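Local coordinates for protein putative 2,5-diketo-D-gluconic acid reductase B (Sinorhizobium meliloti, PDB 3UP8) that probably reduces methylglyoxal to hydroxyacetone with NADPH, as a member of the TIM-barrel aldo/keto reductase family, at residues A[35-40]-A[259-264]; A[201-206]-A[243-248]; A[218-223]-A[274-279]; A[235-240]-A[265-270]. One frame throughout, in Å; residues are numbered along the deposited sequence.

Contact 1 of 4, residues A[35-40]-A[259-264]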
# COMPACT_ATOMS: atom_id res chain seq x y z
N PRO A 35 -1.72 1.65 -9.46
CA PRO A 35 -1.31 0.36 -10.03
C PRO A 35 -1.45 -0.77 -8.99
O PRO A 35 -1.02 -0.62 -7.86
CB PRO A 35 0.17 0.59 -10.41
CG PRO A 35 0.31 2.06 -10.56
CD PRO A 35 -0.65 2.67 -9.56
N ALA A 36 -2.07 -1.89 -9.39
CA ALA A 36 -2.43 -2.97 -8.46
C ALA A 36 -1.26 -3.56 -7.67
O ALA A 36 -1.44 -4.05 -6.55
CB ALA A 36 -3.20 -4.08 -9.18
N LEU A 37 -0.05 -3.52 -8.25
CA LEU A 37 1.12 -4.00 -7.55
C LEU A 37 2.11 -2.86 -7.38
O LEU A 37 2.45 -2.18 -8.35
CB LEU A 37 1.77 -5.18 -8.28
CG LEU A 37 3.14 -5.68 -7.79
CD1 LEU A 37 3.04 -6.33 -6.41
CD2 LEU A 37 3.71 -6.67 -8.80
N GLY A 38 2.55 -2.67 -6.15
CA GLY A 38 3.47 -1.61 -5.82
C GLY A 38 4.70 -2.16 -5.15
O GLY A 38 4.68 -3.25 -4.56
N PHE A 39 5.79 -1.40 -5.28
CA PHE A 39 7.05 -1.64 -4.60
C PHE A 39 7.01 -0.93 -3.25
O PHE A 39 7.10 0.30 -3.18
CB PHE A 39 8.19 -1.06 -5.45
CG PHE A 39 9.56 -1.49 -5.01
CD1 PHE A 39 10.14 -2.64 -5.52
CD2 PHE A 39 10.28 -0.73 -4.09
CE1 PHE A 39 11.41 -3.04 -5.12
CE2 PHE A 39 11.55 -1.12 -3.68
CZ PHE A 39 12.12 -2.28 -4.20
N GLY A 40 6.88 -1.71 -2.18
CA GLY A 40 6.81 -1.16 -0.83
C GLY A 40 8.20 -1.07 -0.23
O GLY A 40 8.96 -2.05 -0.28
N GLU A 259 9.83 -12.79 -9.37
CA GLU A 259 8.80 -13.73 -8.93
C GLU A 259 7.51 -12.99 -8.53
O GLU A 259 6.41 -13.33 -8.98
CB GLU A 259 9.34 -14.58 -7.78
CG GLU A 259 8.38 -15.62 -7.21
CD GLU A 259 8.84 -16.17 -5.86
OE1 GLU A 259 10.06 -16.43 -5.70
OE2 GLU A 259 7.99 -16.34 -4.95
N ASN A 260 7.66 -11.97 -7.68
CA ASN A 260 6.53 -11.17 -7.21
C ASN A 260 5.78 -10.44 -8.33
O ASN A 260 4.56 -10.28 -8.29
CB ASN A 260 6.99 -10.17 -6.14
CG ASN A 260 7.28 -10.83 -4.80
OD1 ASN A 260 7.53 -12.04 -4.72
ND2 ASN A 260 7.25 -10.04 -3.73
N PHE A 261 6.53 -10.03 -9.35
CA PHE A 261 5.99 -9.31 -10.50
C PHE A 261 5.14 -10.20 -11.41
O PHE A 261 4.19 -9.73 -12.05
CB PHE A 261 7.14 -8.70 -11.30
CG PHE A 261 6.72 -7.69 -12.32
CD1 PHE A 261 6.33 -6.41 -11.93
CD2 PHE A 261 6.75 -8.00 -13.67
CE1 PHE A 261 5.95 -5.46 -12.88
CE2 PHE A 261 6.37 -7.06 -14.63
CZ PHE A 261 5.98 -5.78 -14.22
N ALA A 262 5.47 -11.49 -11.45
CA ALA A 262 4.80 -12.46 -12.31
C ALA A 262 3.53 -13.04 -11.69
O ALA A 262 3.40 -14.26 -11.52
CB ALA A 262 5.77 -13.57 -12.69
N ILE A 263 2.57 -12.17 -11.36
CA ILE A 263 1.33 -12.60 -10.71
C ILE A 263 0.11 -12.28 -11.55
O ILE A 263 -1.02 -12.46 -11.10
CB ILE A 263 1.17 -12.01 -9.28
CG1 ILE A 263 1.12 -10.47 -9.33
CG2 ILE A 263 2.29 -12.52 -8.37
CD1 ILE A 263 0.81 -9.77 -7.97
N PHE A 264 0.33 -11.79 -12.76
CA PHE A 264 -0.79 -11.51 -13.66
C PHE A 264 -0.86 -12.56 -14.77
O PHE A 264 -1.70 -12.46 -15.67
CB PHE A 264 -0.74 -10.06 -14.17
CG PHE A 264 -0.73 -9.04 -13.07
CD1 PHE A 264 -1.90 -8.70 -12.41
CD2 PHE A 264 0.47 -8.45 -12.66
CE1 PHE A 264 -1.89 -7.77 -11.36
CE2 PHE A 264 0.49 -7.52 -11.62
CZ PHE A 264 -0.70 -7.18 -10.96

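Contact 2 of 4, residues A[201-206]-A[243-248]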
# COMPACT_ATOMS: atom_id res chain seq x y z
N MSE A 201 -13.45 3.86 -1.72
CA MSE A 201 -12.00 3.80 -1.63
C MSE A 201 -11.49 2.38 -1.87
O MSE A 201 -12.27 1.43 -1.81
CB MSE A 201 -11.50 4.35 -0.30
CG MSE A 201 -11.85 3.55 0.92
SE MSE A 201 -11.35 4.53 2.56
CE MSE A 201 -12.71 5.88 2.55
N SER A 202 -10.21 2.25 -2.19
CA SER A 202 -9.56 0.95 -2.26
C SER A 202 -8.94 0.57 -0.92
O SER A 202 -8.93 1.35 0.05
CB SER A 202 -8.47 0.96 -3.34
OG SER A 202 -7.51 1.96 -3.05
N LEU A 203 -8.45 -0.66 -0.86
CA LEU A 203 -7.64 -1.11 0.22
C LEU A 203 -6.24 -1.39 -0.34
O LEU A 203 -6.08 -2.12 -1.34
CB LEU A 203 -8.26 -2.38 0.80
CG LEU A 203 -7.66 -2.98 2.06
CD1 LEU A 203 -8.71 -3.87 2.73
CD2 LEU A 203 -6.40 -3.77 1.73
N THR A 204 -5.23 -0.81 0.29
CA THR A 204 -3.87 -1.17 -0.05
C THR A 204 -3.29 -2.11 1.00
O THR A 204 -3.23 -1.77 2.17
CB THR A 204 -2.98 0.06 -0.23
OG1 THR A 204 -3.53 0.87 -1.28
CG2 THR A 204 -1.56 -0.38 -0.63
N SER A 205 -2.85 -3.28 0.55
CA SER A 205 -2.31 -4.32 1.43
C SER A 205 -0.81 -4.18 1.67
O SER A 205 -0.03 -4.01 0.72
CB SER A 205 -2.57 -5.70 0.80
OG SER A 205 -1.72 -6.68 1.38
N TYR A 206 -0.40 -4.27 2.94
CA TYR A 206 0.99 -4.56 3.29
C TYR A 206 1.09 -5.87 4.09
O TYR A 206 0.08 -6.36 4.62
CB TYR A 206 1.70 -3.38 4.00
CG TYR A 206 1.19 -3.01 5.39
CD1 TYR A 206 1.59 -3.73 6.52
CD2 TYR A 206 0.35 -1.92 5.57
CE1 TYR A 206 1.14 -3.38 7.80
CE2 TYR A 206 -0.11 -1.56 6.85
CZ TYR A 206 0.30 -2.30 7.95
OH TYR A 206 -0.12 -1.97 9.22
N GLN A 243 -11.50 -7.58 -5.84
CA GLN A 243 -11.95 -6.26 -6.27
C GLN A 243 -11.45 -5.21 -5.29
O GLN A 243 -11.57 -5.38 -4.07
CB GLN A 243 -13.47 -6.17 -6.35
CG GLN A 243 -14.13 -7.10 -7.39
CD GLN A 243 -13.51 -6.96 -8.77
OE1 GLN A 243 -13.52 -5.88 -9.37
NE2 GLN A 243 -12.98 -8.06 -9.29
N ASP A 244 -10.89 -4.12 -5.83
CA ASP A 244 -10.52 -2.93 -5.04
C ASP A 244 -9.31 -3.11 -4.13
O ASP A 244 -9.13 -2.32 -3.20
CB ASP A 244 -11.71 -2.43 -4.19
CG ASP A 244 -12.99 -2.30 -4.99
OD1 ASP A 244 -13.05 -1.45 -5.90
OD2 ASP A 244 -13.94 -3.07 -4.71
N VAL A 245 -8.51 -4.15 -4.38
CA VAL A 245 -7.34 -4.41 -3.53
C VAL A 245 -6.06 -4.18 -4.29
O VAL A 245 -5.91 -4.63 -5.44
CB VAL A 245 -7.35 -5.83 -2.93
CG1 VAL A 245 -6.10 -6.08 -2.07
CG2 VAL A 245 -8.61 -6.06 -2.12
N ILE A 246 -5.14 -3.47 -3.65
CA ILE A 246 -3.82 -3.18 -4.17
C ILE A 246 -2.87 -3.90 -3.22
O ILE A 246 -3.17 -4.02 -2.03
CB ILE A 246 -3.56 -1.66 -4.13
CG1 ILE A 246 -4.59 -0.94 -5.02
CG2 ILE A 246 -2.13 -1.31 -4.52
CD1 ILE A 246 -5.13 0.35 -4.42
N VAL A 247 -1.74 -4.38 -3.74
CA VAL A 247 -0.77 -5.07 -2.90
C VAL A 247 0.63 -4.44 -3.03
O VAL A 247 1.08 -4.11 -4.12
CB VAL A 247 -0.79 -6.62 -3.18
CG1 VAL A 247 -0.41 -6.93 -4.63
CG2 VAL A 247 0.13 -7.36 -2.21
N LEU A 248 1.29 -4.26 -1.89
CA LEU A 248 2.69 -3.81 -1.83
C LEU A 248 3.59 -5.01 -1.57
O LEU A 248 3.30 -5.83 -0.71
CB LEU A 248 2.87 -2.78 -0.71
CG LEU A 248 2.07 -1.48 -0.88
CD1 LEU A 248 2.31 -0.56 0.32
CD2 LEU A 248 2.43 -0.78 -2.18
O HOH W 1 -14.06 0.82 -3.90
O HOH W 2 1.47 -6.73 0.90

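Contact 3 of 4, residues A[218-223]-A[274-279]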
# COMPACT_ATOMS: atom_id res chain seq x y z
N PRO A 218 1.33 -24.97 3.80
CA PRO A 218 1.14 -26.15 2.95
C PRO A 218 -0.01 -25.98 1.95
O PRO A 218 0.12 -26.41 0.80
CB PRO A 218 0.82 -27.27 3.95
CG PRO A 218 0.29 -26.56 5.17
CD PRO A 218 1.03 -25.25 5.22
N LEU A 219 -1.12 -25.37 2.37
CA LEU A 219 -2.22 -25.12 1.45
C LEU A 219 -1.78 -24.21 0.30
O LEU A 219 -2.09 -24.47 -0.87
CB LEU A 219 -3.46 -24.58 2.16
CG LEU A 219 -4.64 -24.15 1.27
CD1 LEU A 219 -5.35 -25.33 0.62
CD2 LEU A 219 -5.63 -23.29 2.04
N LEU A 220 -1.04 -23.15 0.63
CA LEU A 220 -0.57 -22.18 -0.38
C LEU A 220 0.48 -22.78 -1.31
O LEU A 220 0.53 -22.43 -2.49
CB LEU A 220 -0.05 -20.90 0.27
CG LEU A 220 -1.03 -20.15 1.19
CD1 LEU A 220 -0.40 -18.86 1.72
CD2 LEU A 220 -2.36 -19.87 0.51
N THR A 221 1.32 -23.67 -0.78
CA THR A 221 2.28 -24.39 -1.61
C THR A 221 1.54 -25.35 -2.55
O THR A 221 1.96 -25.54 -3.69
CB THR A 221 3.31 -25.15 -0.75
OG1 THR A 221 3.97 -24.23 0.12
CG2 THR A 221 4.35 -25.83 -1.63
N GLU A 222 0.44 -25.93 -2.07
CA GLU A 222 -0.36 -26.85 -2.86
C GLU A 222 -1.02 -26.13 -4.03
O GLU A 222 -0.98 -26.59 -5.18
CB GLU A 222 -1.42 -27.56 -2.01
CG GLU A 222 -2.11 -28.71 -2.76
CD GLU A 222 -3.44 -29.15 -2.15
OE1 GLU A 222 -3.64 -29.01 -0.92
OE2 GLU A 222 -4.28 -29.66 -2.92
N ILE A 223 -1.64 -24.99 -3.74
CA ILE A 223 -2.31 -24.22 -4.77
C ILE A 223 -1.29 -23.70 -5.77
O ILE A 223 -1.51 -23.78 -6.98
CB ILE A 223 -3.18 -23.11 -4.18
CG1 ILE A 223 -4.32 -23.73 -3.37
CG2 ILE A 223 -3.75 -22.22 -5.29
CD1 ILE A 223 -5.13 -22.75 -2.53
N ALA A 274 -11.84 -19.15 -1.97
CA ALA A 274 -12.54 -19.48 -0.73
C ALA A 274 -11.64 -20.18 0.29
O ALA A 274 -11.71 -19.89 1.48
CB ALA A 274 -13.79 -20.35 -1.03
N ALA A 275 -10.79 -21.09 -0.19
CA ALA A 275 -9.88 -21.87 0.66
C ALA A 275 -8.80 -20.99 1.30
O ALA A 275 -8.48 -21.16 2.49
CB ALA A 275 -9.22 -22.98 -0.14
N VAL A 276 -8.24 -20.07 0.52
CA VAL A 276 -7.25 -19.12 1.07
C VAL A 276 -7.92 -18.24 2.12
O VAL A 276 -7.32 -17.95 3.16
CB VAL A 276 -6.55 -18.30 -0.02
CG1 VAL A 276 -5.64 -17.25 0.61
CG2 VAL A 276 -5.71 -19.21 -0.88
N ARG A 277 -9.17 -17.86 1.87
CA ARG A 277 -9.96 -17.05 2.80
C ARG A 277 -10.15 -17.75 4.17
O ARG A 277 -10.21 -17.07 5.21
CB ARG A 277 -11.31 -16.71 2.16
CG ARG A 277 -12.11 -15.61 2.88
CD ARG A 277 -13.59 -15.66 2.50
NE ARG A 277 -14.47 -15.30 3.63
CZ ARG A 277 -14.83 -16.12 4.62
NH1 ARG A 277 -14.40 -17.38 4.67
NH2 ARG A 277 -15.63 -15.68 5.59
N GLU A 278 -10.22 -19.08 4.16
CA GLU A 278 -10.37 -19.89 5.38
C GLU A 278 -9.17 -19.86 6.33
O GLU A 278 -9.27 -20.31 7.47
CB GLU A 278 -10.66 -21.37 5.04
CG GLU A 278 -11.96 -21.63 4.29
CD GLU A 278 -13.21 -21.18 5.05
OE1 GLU A 278 -13.16 -21.00 6.30
OE2 GLU A 278 -14.26 -21.01 4.38
N LEU A 279 -8.03 -19.36 5.84
CA LEU A 279 -6.81 -19.29 6.64
C LEU A 279 -6.82 -18.20 7.73
O LEU A 279 -5.91 -18.17 8.55
CB LEU A 279 -5.58 -19.13 5.74
CG LEU A 279 -5.25 -20.30 4.81
CD1 LEU A 279 -4.07 -19.94 3.90
CD2 LEU A 279 -4.97 -21.58 5.60

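Contact 4 of 4, residues A[235-240]-A[265-270]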
# COMPACT_ATOMS: atom_id res chain seq x y z
N ALA A 235 -0.33 -15.99 -2.64
CA ALA A 235 -0.86 -15.02 -1.68
C ALA A 235 -1.04 -13.65 -2.33
O ALA A 235 -2.07 -13.01 -2.15
CB ALA A 235 0.05 -14.93 -0.46
N LEU A 236 -0.03 -13.22 -3.09
CA LEU A 236 -0.10 -11.98 -3.87
C LEU A 236 -1.25 -11.99 -4.86
O LEU A 236 -1.97 -11.01 -5.01
CB LEU A 236 1.21 -11.74 -4.62
CG LEU A 236 2.45 -11.38 -3.82
CD1 LEU A 236 3.70 -11.52 -4.68
CD2 LEU A 236 2.37 -9.99 -3.21
N ARG A 237 -1.42 -13.11 -5.56
CA ARG A 237 -2.52 -13.24 -6.50
C ARG A 237 -3.87 -13.19 -5.79
O ARG A 237 -4.80 -12.56 -6.28
CB ARG A 237 -2.39 -14.51 -7.35
CG ARG A 237 -3.51 -14.73 -8.36
CD ARG A 237 -3.45 -13.71 -9.52
NE ARG A 237 -4.77 -13.44 -10.08
CZ ARG A 237 -4.99 -12.63 -11.12
NH1 ARG A 237 -3.98 -12.03 -11.74
NH2 ARG A 237 -6.24 -12.45 -11.56
N TRP A 238 -3.98 -13.83 -4.62
CA TRP A 238 -5.24 -13.86 -3.88
C TRP A 238 -5.68 -12.43 -3.51
O TRP A 238 -6.87 -12.10 -3.52
CB TRP A 238 -5.10 -14.71 -2.62
CG TRP A 238 -6.29 -14.63 -1.70
CD1 TRP A 238 -7.51 -15.22 -1.90
CD2 TRP A 238 -6.37 -13.95 -0.44
NE1 TRP A 238 -8.36 -14.92 -0.84
CE2 TRP A 238 -7.67 -14.16 0.07
CE3 TRP A 238 -5.47 -13.18 0.32
CZ2 TRP A 238 -8.10 -13.63 1.31
CZ3 TRP A 238 -5.89 -12.65 1.55
CH2 TRP A 238 -7.20 -12.88 2.03
N LEU A 239 -4.69 -11.60 -3.18
CA LEU A 239 -4.95 -10.18 -2.90
C LEU A 239 -5.38 -9.42 -4.16
O LEU A 239 -6.44 -8.80 -4.20
CB LEU A 239 -3.71 -9.54 -2.27
CG LEU A 239 -3.35 -10.12 -0.89
CD1 LEU A 239 -1.93 -9.73 -0.49
CD2 LEU A 239 -4.34 -9.64 0.16
N VAL A 240 -4.55 -9.51 -5.19
CA VAL A 240 -4.67 -8.69 -6.38
C VAL A 240 -5.90 -9.09 -7.21
O VAL A 240 -6.46 -8.27 -7.95
CB VAL A 240 -3.33 -8.72 -7.15
CG1 VAL A 240 -3.37 -9.61 -8.40
CG2 VAL A 240 -2.85 -7.32 -7.44
N ASP A 265 0.03 -13.55 -14.68
CA ASP A 265 0.09 -14.74 -15.54
C ASP A 265 -1.11 -15.66 -15.39
O ASP A 265 -1.55 -16.29 -16.35
CB ASP A 265 1.30 -15.59 -15.16
CG ASP A 265 2.60 -15.07 -15.70
OD1 ASP A 265 2.67 -13.89 -16.11
OD2 ASP A 265 3.57 -15.86 -15.68
N PHE A 266 -1.60 -15.77 -14.16
CA PHE A 266 -2.56 -16.82 -13.82
C PHE A 266 -3.70 -16.26 -13.02
O PHE A 266 -3.70 -15.08 -12.66
CB PHE A 266 -1.86 -17.95 -13.05
CG PHE A 266 -1.42 -17.57 -11.64
CD1 PHE A 266 -2.00 -18.20 -10.54
CD2 PHE A 266 -0.43 -16.62 -11.43
CE1 PHE A 266 -1.60 -17.87 -9.24
CE2 PHE A 266 -0.03 -16.28 -10.13
CZ PHE A 266 -0.61 -16.91 -9.04
N ALA A 267 -4.70 -17.10 -12.77
CA ALA A 267 -5.81 -16.75 -11.91
C ALA A 267 -6.11 -17.92 -10.97
O ALA A 267 -5.86 -19.08 -11.32
CB ALA A 267 -7.03 -16.39 -12.73
N LEU A 268 -6.62 -17.62 -9.78
CA LEU A 268 -7.06 -18.65 -8.85
C LEU A 268 -8.53 -18.96 -9.11
O LEU A 268 -9.32 -18.06 -9.41
CB LEU A 268 -6.88 -18.22 -7.39
CG LEU A 268 -5.48 -17.86 -6.88
CD1 LEU A 268 -5.53 -17.42 -5.42
CD2 LEU A 268 -4.51 -19.00 -7.05
N THR A 269 -8.88 -20.24 -9.01
CA THR A 269 -10.26 -20.68 -9.15
C THR A 269 -11.08 -20.13 -7.98
O THR A 269 -10.51 -19.74 -6.96
CB THR A 269 -10.37 -22.23 -9.17
OG1 THR A 269 -10.27 -22.74 -7.84
CG2 THR A 269 -9.27 -22.85 -10.03
N ARG A 270 -12.40 -20.12 -8.14
CA ARG A 270 -13.31 -19.70 -7.06
C ARG A 270 -13.04 -20.46 -5.77
O ARG A 270 -13.06 -19.88 -4.68
CB ARG A 270 -14.77 -19.91 -7.46
CG ARG A 270 -15.48 -18.64 -7.91
CD ARG A 270 -17.00 -18.78 -7.79
NE ARG A 270 -17.69 -18.02 -8.83
CZ ARG A 270 -18.09 -18.53 -10.00
NH1 ARG A 270 -17.89 -19.81 -10.29
NH2 ARG A 270 -18.70 -17.75 -10.88

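Contact 1 of 4, residues A[35-40]-A[259-264]
Where the (beta/alpha)8 barrel of this aldo/keto reductase closes, Leu37 of the first barrel strand, 37-40, fits against the C-terminal part of helix 254-261 and the turn after it. The side chain is stretched out, CG trans to the backbone N (chi1 171°) and CD2 trans to CA, and this CD2 methyl makes most of the contact. Leu37 CD2 rests 3.7 Å from Asn260 O, and also against the backbone of Phe261. On the ring, Leu37 CD2 meets Phe261 CD1 at 4.1 Å, approaching obliquely. Ile263 brings its own terminal methyl up, CD1 to Leu37 CD2 at 4.3 Å. Nearer the strand, Leu37 CB lies at the edge of the Phe264 ring, close to its plane, 4.2 Å from CZ. Ala36 CB reaches Phe264 CZ at 4.4 Å. Within 259-264, Ile263 CG1 sits 3.8 Å above a face of the Phe264 ring, toward its rim. The chain bends at Ala262 in an inverse gamma turn, and Phe261 before it and Ile263 and Phe264 after it all touch Leu37. No hydrogen bond crosses here; cohesion is apolar. Leu37 also touches Val247 and Ser249 of the neighbouring strand 245-249, while Phe264 reaches Val240 of helix 231-240. The contact thus brings the segment following the last strand back against the first, the seam of a closed TIM barrel.

Contact 2 of 4, residues A[201-206]-A[243-248]
Ile246 and Thr204 face each other on neighbouring parallel strands, and the pairing around them is tight. Ile246 N gives a hydrogen bond to Leu203 O (2.8 Å). Ile246 O takes one from Ser205 N at 2.7 Å, the donor tilted 29° from the carbonyl plane. Hydrogen bonds from Leu203 N to Asp244 O and from Leu248 N to Ser205 O continue the pattern. On the face carrying Thr204 and Ile246, the isoleucine CD1 presses on two hydroxyls, Ser202 OG at 3.2 Å and Thr204 OG1 at 3.6 Å. Both oxygens bond elsewhere, OG of Ser202 to Ser29 and Thr178, OG1 of Thr204 to Thr178. Cutting Ile246 back to an alanine is likely to open a gap beside these two hydroxyls and Thr204 CG2. The face with Leu203, Ser205, Val245 and Val247 turns to helices 190-199 and 231-240. Looser is the end at Asp244, partly exposed, where water 1 bonds Met201 O (2.8 Å) and only weakly Asp244 OD1, while OD2 forms a salt bridge with Arg197. At the other end Leu248 lies near Lys95 and Tyr70, predicted active-site residues. These are the last two staves of a TIM barrel.

Contact 3 of 4, residues A[218-223]-A[274-279]
The 2.9 Å bond from Glu222 N to Pro218 O holds the helical turn from which Leu219 and Ile223 face helix 270-277. Two helices outside the barrel wall of the aldo/keto reductase fold meet here: helix 218-227, between strand 202-206 and helix 231-240, and helix 270-277, the last helix of the chain. No hydrogen bond joins them; the interface is leucine, isoleucine, valine and alanine. Leu219 stretches across with CG trans to the backbone N (chi1 174°), and its CD2 lies over the backbone of the partner, 3.6 Å from Ala275 O. Leu219 CD2 also meets Ala275 CB and, at 4.0 Å, Leu279 CD2, on the less buried flank. Leu220 leaves its helix beside the interface and turns in at its tip: CD2 is wedged between Val276 and Leu279, reaching CD1 of Leu279 at 3.8 Å. Leu279 thus divides its two methyls between the two leucines. Leu279 itself is held by its N to Val276 O at 3.1 Å. The buried flank continues into helix 231-240, with Leu220 on Ala231, Ile223 on Val234 and Val276 on Trp238. Val276 CG2 is shared by both residues of the deeper pair: Ile223 CD1 approaches it obliquely at 3.9 Å, and Leu220 CD2, on a side chain set nearly at right angles to the valine, stands 3.7 Å from it.

Contact 4 of 4, residues A[235-240]-A[265-270]
Arg237, on helix 231-240, and Phe266, in the loop before helix 270-277, make the main contact, and it is of CH-pi type. Arg237 CG sits over one face of the Phe266 ring, 4.1 Å from its centroid and 27° off the normal, while CB comes within 3.4 Å of ring atom CZ. A bend at chi2 (71°) lets the arginine run past the ring in the opposite direction to the phenylalanine side chain, and the guanidinium ends up turned 50° from the ring plane.

The polar part is a carbonyl oxygen over the flat of the guanidinium. Phe266 O lies over one face, 3.2 Å from Arg237 CZ, so the N-H groups do not point at it and no hydrogen bond results; Ala267 CA is over the same face. Acceptors outside the two segments take two of the arginine's donors: NE bonds Gln241 OE1 and NH1 bonds Ile263 O. A leucine in place of Arg237 would probably leave Gln241 OE1 and Ile263 O without this donor and Phe266 O without its cationic neighbour.

Purely apolar contacts fall to Leu268. Leu268 CG meets Arg237 CG at 4.0 Å, and Leu268 CD1 reaches Trp238 CB at 3.9 Å. Leu268 O accepts from Gln241 NE2, and the Thr269 side chain then caps helix 270-277 by bonding Glu272 N. Apolar residues of an irregular linker are laid along an outer helix of the barrel and end in a threonine N-cap: the link from helix 254-261 to helix 270-277 on the outside of an aldo/keto reductase TIM barrel.

From the N terminus, segment 35-40 opens contact 1, which closes only at 259-264, after the whole barrel. Contact 2, from 201-206 to 243-248, lies wholly within that span and pairs the seventh and eighth strands; Val247 bonds Ala36 and Gly38 through the backbone, closing the barrel between its eighth and first strands. Contact 3 starts at 218-223 and closes last, at 274-279, so it crosses contacts 1 and 2. Contact 4, 235-240 with 265-270, falls inside contact 3 and likewise crosses contacts 1 and 2. It touches all three others: Leu236 and Leu239 pack on Val247, and its helix and loop meet the pieces of contacts 1 and 3, tying barrel wall to outer helices.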